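Local coordinates for probable Zn binding protein (Lactobacillus acidophilus, PDB 3Q69) that probably binds mucus through domains such as this Muc B2-like one, and may also bind zinc, at residues Q13-Y17 with D27-V31; G70-K75 with T99-N105. All coordinates share one frame; numbering follows the deposited sequence.

Interaction 1: residues Q13-Y17 with D27-V31; sequences QTIHY and DDHVV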
loop_
_atom_site.group_PDB
_atom_site.type_symbol
_atom_site.label_atom_id
_atom_site.label_comp_id
_atom_site.label_asym_id
_atom_site.label_seq_id
_atom_site.Cartn_x
_atom_site.Cartn_y
_atom_site.Cartn_z
ATOM N N GLN A 13 -2.222 0.561 -3.026
ATOM C CA GLN A 13 -1.467 0.630 -4.265
ATOM C C GLN A 13 -2.458 0.868 -5.399
ATOM O O GLN A 13 -3.376 0.082 -5.594
ATOM C CB GLN A 13 -0.720 -0.680 -4.507
ATOM C CG GLN A 13 0.065 -0.690 -5.807
ATOM C CD GLN A 13 0.601 -2.050 -6.155
ATOM O OE1 GLN A 13 -0.152 -3.009 -6.321
ATOM N NE2 GLN A 13 1.907 -2.148 -6.270
ATOM N N THR A 14 -2.274 1.963 -6.127
ATOM C CA THR A 14 -3.147 2.306 -7.245
ATOM C C THR A 14 -2.359 2.323 -8.543
ATOM O O THR A 14 -1.466 3.138 -8.727
ATOM C CB THR A 14 -3.806 3.683 -7.052
ATOM O OG1 THR A 14 -4.612 3.666 -5.871
ATOM C CG2 THR A 14 -4.672 4.029 -8.243
ATOM N N ILE A 15 -2.710 1.412 -9.440
ATOM C CA ILE A 15 -2.061 1.293 -10.736
ATOM C C ILE A 15 -2.964 1.794 -11.866
ATOM O O ILE A 15 -4.071 1.288 -12.060
ATOM C CB ILE A 15 -1.677 -0.174 -11.021
ATOM C CG1 ILE A 15 -0.804 -0.714 -9.895
ATOM C CG2 ILE A 15 -0.926 -0.269 -12.347
ATOM C CD1 ILE A 15 0.509 -0.009 -9.758
ATOM N N HIS A 16 -2.477 2.780 -12.614
ATOM C CA HIS A 16 -3.228 3.356 -13.722
ATOM C C HIS A 16 -2.756 2.731 -15.028
ATOM O O HIS A 16 -1.567 2.402 -15.185
ATOM C CB HIS A 16 -3.026 4.872 -13.776
ATOM C CG HIS A 16 -3.575 5.599 -12.585
ATOM N ND1 HIS A 16 -4.911 5.597 -12.264
ATOM C CD2 HIS A 16 -2.956 6.360 -11.649
ATOM C CE1 HIS A 16 -5.099 6.331 -11.173
ATOM N NE2 HIS A 16 -3.932 6.801 -10.786
ATOM N N TYR A 17 -3.689 2.560 -15.960
ATOM C CA TYR A 17 -3.373 1.982 -17.257
ATOM C C TYR A 17 -3.863 2.942 -18.334
ATOM O O TYR A 17 -5.056 3.161 -18.481
ATOM C CB TYR A 17 -4.050 0.618 -17.400
ATOM C CG TYR A 17 -3.604 -0.377 -16.351
ATOM C CD1 TYR A 17 -2.351 -0.966 -16.416
ATOM C CD2 TYR A 17 -4.421 -0.696 -15.268
ATOM C CE1 TYR A 17 -1.919 -1.843 -15.432
ATOM C CE2 TYR A 17 -3.997 -1.577 -14.273
ATOM C CZ TYR A 17 -2.743 -2.144 -14.368
ATOM O OH TYR A 17 -2.300 -3.019 -13.404
ATOM N N ASP A 27 -9.297 -0.277 -16.539
ATOM C CA ASP A 27 -9.651 0.206 -15.199
ATOM C C ASP A 27 -8.456 0.122 -14.246
ATOM O O ASP A 27 -7.632 -0.793 -14.334
ATOM C CB ASP A 27 -10.806 -0.601 -14.586
ATOM C CG ASP A 27 -12.124 -0.395 -15.310
ATOM O OD1 ASP A 27 -12.462 0.761 -15.656
ATOM O OD2 ASP A 27 -12.832 -1.406 -15.513
ATOM N N ASP A 28 -8.386 1.066 -13.318
ATOM C CA ASP A 28 -7.300 1.097 -12.363
ATOM C C ASP A 28 -7.336 -0.156 -11.489
ATOM O O ASP A 28 -8.404 -0.741 -11.266
ATOM C CB ASP A 28 -7.407 2.339 -11.472
ATOM C CG ASP A 28 -7.257 3.638 -12.247
ATOM O OD1 ASP A 28 -6.613 3.622 -13.324
ATOM O OD2 ASP A 28 -7.773 4.674 -11.764
ATOM N N HIS A 29 -6.163 -0.560 -11.004
ATOM C CA HIS A 29 -6.068 -1.719 -10.131
ATOM C C HIS A 29 -5.724 -1.210 -8.747
ATOM O O HIS A 29 -4.668 -0.632 -8.547
ATOM C CB HIS A 29 -4.987 -2.670 -10.607
ATOM C CG HIS A 29 -4.959 -3.964 -9.858
ATOM N ND1 HIS A 29 -4.697 -4.036 -8.509
ATOM C CD2 HIS A 29 -5.156 -5.236 -10.278
ATOM C CE1 HIS A 29 -4.730 -5.304 -8.125
ATOM N NE2 HIS A 29 -5.006 -6.049 -9.178
ATOM N N VAL A 30 -6.637 -1.387 -7.801
ATOM C CA VAL A 30 -6.404 -0.932 -6.438
ATOM C C VAL A 30 -6.409 -2.078 -5.449
ATOM O O VAL A 30 -7.277 -2.942 -5.510
ATOM C CB VAL A 30 -7.475 0.098 -6.021
ATOM C CG1 VAL A 30 -7.143 0.692 -4.688
ATOM C CG2 VAL A 30 -7.571 1.205 -7.094
ATOM N N VAL A 31 -5.406 -2.087 -4.570
ATOM C CA VAL A 31 -5.271 -3.087 -3.520
ATOM C C VAL A 31 -4.809 -2.383 -2.259
ATOM O O VAL A 31 -4.234 -1.288 -2.292
ATOM C CB VAL A 31 -4.256 -4.208 -3.864
ATOM C CG1 VAL A 31 -4.839 -5.104 -4.929
ATOM C CG2 VAL A 31 -2.936 -3.616 -4.335
#
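Ile15 and His29 form a hydrogen-bonded antiparallel pair, and their two backbone bonds, Ile15 N to His29 O and His29 N to Ile15 O, both measure 3.0 Å. The next such pair is Gln13 with Val31, tied by Gln13 N to Val31 O at 2.8 Å with an N-H...O angle of 165°. On the face carrying Gln13, Ile15, Tyr17, His29 and Val31 the packing is close. Gln13 and Val31 lie side by side, OE1 of Gln13 resting 3.5 Å from Val31 CG2, while the edge of the Tyr17 ring brings CE2 to 4.0 Å from His29 CB. Strand 55-64 covers this face, Phe60 meeting Gln13 and Val31, and Leu63 meeting Tyr17 and His29. The two segments belong to the long hairpin of strands 2-19 and 27-42 in the mixed sheet of this Muc B2-like domain, whose family falls in the ubiquitin clan. The other face is looser: Thr14 OG1 stops 4.0 Å from CG2 of the exposed Val30. Here His16 ND1 donates to Asp28 OD1 at 2.8 Å, reaching it from above the carboxylate plane, which stands 76° from the ring. NE2 bonds to Glu97 OE2, and an alanine in place of His16 would probably leave the carboxylates of Asp28 and Glu97 without the ring that joins them. Asp28 turns its CG anti to its own carbonyl carbon (chi1 -64°), bringing OD1 3.4 Å from His16 CA.

Interaction 2: residues G70-K75 with T99-N105; sequences GYTADK and TVIYSAN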
loop_
_atom_site.group_PDB
_atom_site.type_symbol
_atom_site.label_atom_id
_atom_site.label_comp_id
_atom_site.label_asym_id
_atom_site.label_seq_id
_atom_site.Cartn_x
_atom_site.Cartn_y
_atom_site.Cartn_z
ATOM N N GLY A 70 -2.070 -5.349 -30.004
ATOM C CA GLY A 70 -1.613 -4.219 -30.795
ATOM C C GLY A 70 -0.698 -3.257 -30.064
ATOM O O GLY A 70 -0.017 -2.447 -30.699
ATOM N N TYR A 71 -0.671 -3.347 -28.736
ATOM C CA TYR A 71 0.159 -2.469 -27.918
ATOM C C TYR A 71 1.021 -3.250 -26.944
ATOM O O TYR A 71 0.858 -4.458 -26.786
ATOM C CB TYR A 71 -0.711 -1.491 -27.125
ATOM C CG TYR A 71 -1.563 -0.588 -27.985
ATOM C CD1 TYR A 71 -2.747 -1.053 -28.562
ATOM C CD2 TYR A 71 -1.176 0.732 -28.234
ATOM C CE1 TYR A 71 -3.530 -0.215 -29.372
ATOM C CE2 TYR A 71 -1.936 1.568 -29.036
ATOM C CZ TYR A 71 -3.116 1.093 -29.604
ATOM O OH TYR A 71 -3.869 1.923 -30.406
ATOM N N THR A 72 1.945 -2.551 -26.294
ATOM C CA THR A 72 2.834 -3.171 -25.319
ATOM C C THR A 72 3.023 -2.204 -24.145
ATOM O O THR A 72 3.284 -1.011 -24.339
ATOM C CB THR A 72 4.203 -3.491 -25.932
ATOM O OG1 THR A 72 4.894 -2.273 -26.215
ATOM C CG2 THR A 72 4.039 -4.288 -27.223
ATOM N N ALA A 73 2.889 -2.724 -22.927
ATOM C CA ALA A 73 3.020 -1.912 -21.714
ATOM C C ALA A 73 4.476 -1.634 -21.368
ATOM O O ALA A 73 5.303 -2.550 -21.384
ATOM C CB ALA A 73 2.346 -2.618 -20.543
ATOM N N ASP A 74 4.791 -0.379 -21.049
ATOM C CA ASP A 74 6.160 -0.039 -20.689
ATOM C C ASP A 74 6.612 -0.835 -19.470
ATOM O O ASP A 74 7.799 -1.025 -19.261
ATOM C CB ASP A 74 6.318 1.475 -20.452
ATOM C CG ASP A 74 5.377 2.023 -19.394
ATOM O OD1 ASP A 74 5.492 3.233 -19.083
ATOM O OD2 ASP A 74 4.519 1.272 -18.877
ATOM N N LYS A 75 5.654 -1.306 -18.677
ATOM C CA LYS A 75 5.938 -2.108 -17.486
ATOM C C LYS A 75 5.050 -3.361 -17.536
ATOM O O LYS A 75 3.931 -3.369 -17.016
ATOM C CB LYS A 75 5.640 -1.318 -16.203
ATOM C CG LYS A 75 6.346 -0.008 -16.083
ATOM C CD LYS A 75 5.941 0.695 -14.775
ATOM C CE LYS A 75 6.264 2.186 -14.808
ATOM N NZ LYS A 75 7.712 2.417 -15.050
ATOM N N THR A 99 1.648 4.686 -13.195
ATOM C CA THR A 99 0.923 4.468 -14.421
ATOM C C THR A 99 1.733 3.602 -15.364
ATOM O O THR A 99 2.942 3.762 -15.490
ATOM C CB THR A 99 0.623 5.810 -15.105
ATOM O OG1 THR A 99 -0.049 6.683 -14.183
ATOM C CG2 THR A 99 -0.245 5.602 -16.334
ATOM N N VAL A 100 1.041 2.682 -16.021
ATOM C CA VAL A 100 1.645 1.809 -17.000
ATOM C C VAL A 100 1.195 2.379 -18.340
ATOM O O VAL A 100 -0.002 2.585 -18.549
ATOM C CB VAL A 100 1.133 0.366 -16.834
ATOM C CG1 VAL A 100 1.810 -0.559 -17.859
ATOM C CG2 VAL A 100 1.433 -0.121 -15.410
ATOM N N ILE A 101 2.137 2.618 -19.250
ATOM C CA ILE A 101 1.800 3.189 -20.555
ATOM C C ILE A 101 1.886 2.173 -21.701
ATOM O O ILE A 101 2.851 1.410 -21.816
ATOM C CB ILE A 101 2.723 4.401 -20.861
ATOM C CG1 ILE A 101 2.448 5.513 -19.848
ATOM C CG2 ILE A 101 2.517 4.903 -22.282
ATOM C CD1 ILE A 101 1.012 6.042 -19.898
ATOM N N TYR A 102 0.875 2.177 -22.563
ATOM C CA TYR A 102 0.847 1.251 -23.695
ATOM C C TYR A 102 1.225 1.948 -24.998
ATOM O O TYR A 102 0.646 2.967 -25.355
ATOM C CB TYR A 102 -0.540 0.612 -23.825
ATOM C CG TYR A 102 -0.900 -0.312 -22.683
ATOM C CD1 TYR A 102 -0.513 -1.652 -22.702
ATOM C CD2 TYR A 102 -1.611 0.156 -21.571
ATOM C CE1 TYR A 102 -0.823 -2.509 -21.641
ATOM C CE2 TYR A 102 -1.923 -0.683 -20.522
ATOM C CZ TYR A 102 -1.525 -2.018 -20.554
ATOM O OH TYR A 102 -1.813 -2.847 -19.484
ATOM N N SER A 103 2.221 1.399 -25.686
ATOM C CA SER A 103 2.683 1.938 -26.958
ATOM C C SER A 103 2.385 0.958 -28.099
ATOM O O SER A 103 2.754 -0.220 -28.019
ATOM C CB SER A 103 4.191 2.175 -26.905
ATOM O OG SER A 103 4.531 3.206 -25.998
ATOM N N ALA A 104 1.745 1.449 -29.159
ATOM C CA ALA A 104 1.419 0.617 -30.313
ATOM C C ALA A 104 2.664 -0.135 -30.772
ATOM O O ALA A 104 3.711 0.468 -31.015
ATOM C CB ALA A 104 0.883 1.479 -31.437
ATOM N N ASN A 105 2.535 -1.454 -30.891
ATOM C CA ASN A 105 3.637 -2.322 -31.298
ATOM C C ASN A 105 3.676 -2.511 -32.813
ATOM O O ASN A 105 4.168 -1.653 -33.556
ATOM C CB ASN A 105 3.487 -3.683 -30.602
ATOM C CG ASN A 105 4.638 -4.632 -30.894
ATOM O OD1 ASN A 105 5.800 -4.304 -30.673
ATOM N ND2 ASN A 105 4.313 -5.824 -31.378
HETATM O O HOH W 1 5.725 4.860 -16.536
#
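Ala73 presses its CB between two side chains of the neighbouring strand, 3.4 Å from Val100 CG1 and 3.4 Å from Tyr102 CE1. This is the antiparallel edge of the five-stranded mixed sheet: the short strand 71-73 lies outermost and pairs with 96-104, the short axes running at 151°. The small methyl fits the hollow between the valine branch and the tyrosine ring, a ring whose OH is bonded to Pro66 O. Val100 CG1 forms one wall of the hollow, the branch lying anti to its backbone N (chi1 -179°). Beyond the ring, Tyr71 CB abuts Tyr102 CB, while the Tyr71 ring comes obliquely against Ala104, CE2 lying 3.7 Å from the Ala104 CB; Tyr19 meets the same ring edge-to-face. On the face with Thr72 and Ser103 the bump is CG2 of Thr72, set crosswise at about a right angle to Asn105 and 3.5 Å from its CB. Thr72 and Ser103 exchange backbone bonds, Ser103 N to Thr72 O being the straighter at 169°, and Asn105 N closes the far end by donating to Gly70 O. Past Ala73 the strand is lost, yet the pairing continues for one more residue, by the backbone N of Asp74 to Ile101 O and by the Asp74 carboxylate, which folds back across Ile101, OD1 lying 3.5 Å from Ile101 CB. A water donates to both Asp74 OD1 and Thr99 O. Ile101 N in turn gives its hydrogen to Asp74 OD2 at 2.8 Å, arriving from above the carboxylate plane.

Interactions 1 and 2 lie side by side in one mixed sheet, their centres 15 Å apart, because strands 2-19 and 96-104 are parallel neighbours in it. The join is direct: His16 O and Val100 N are 2.8 Å apart, a probable hydrogen bond, and His16 CB packs 3.5 Å from Thr99 OG1. On the buried face Tyr17 bridges the two, its CD1 lying 3.6 Å from Tyr102 OH and 3.8 Å from Val100 CB. Interaction 1 is nearer the middle of the elongated chain, 11 Å from its centre, whereas interaction 2 is a surface contact 24 Å out.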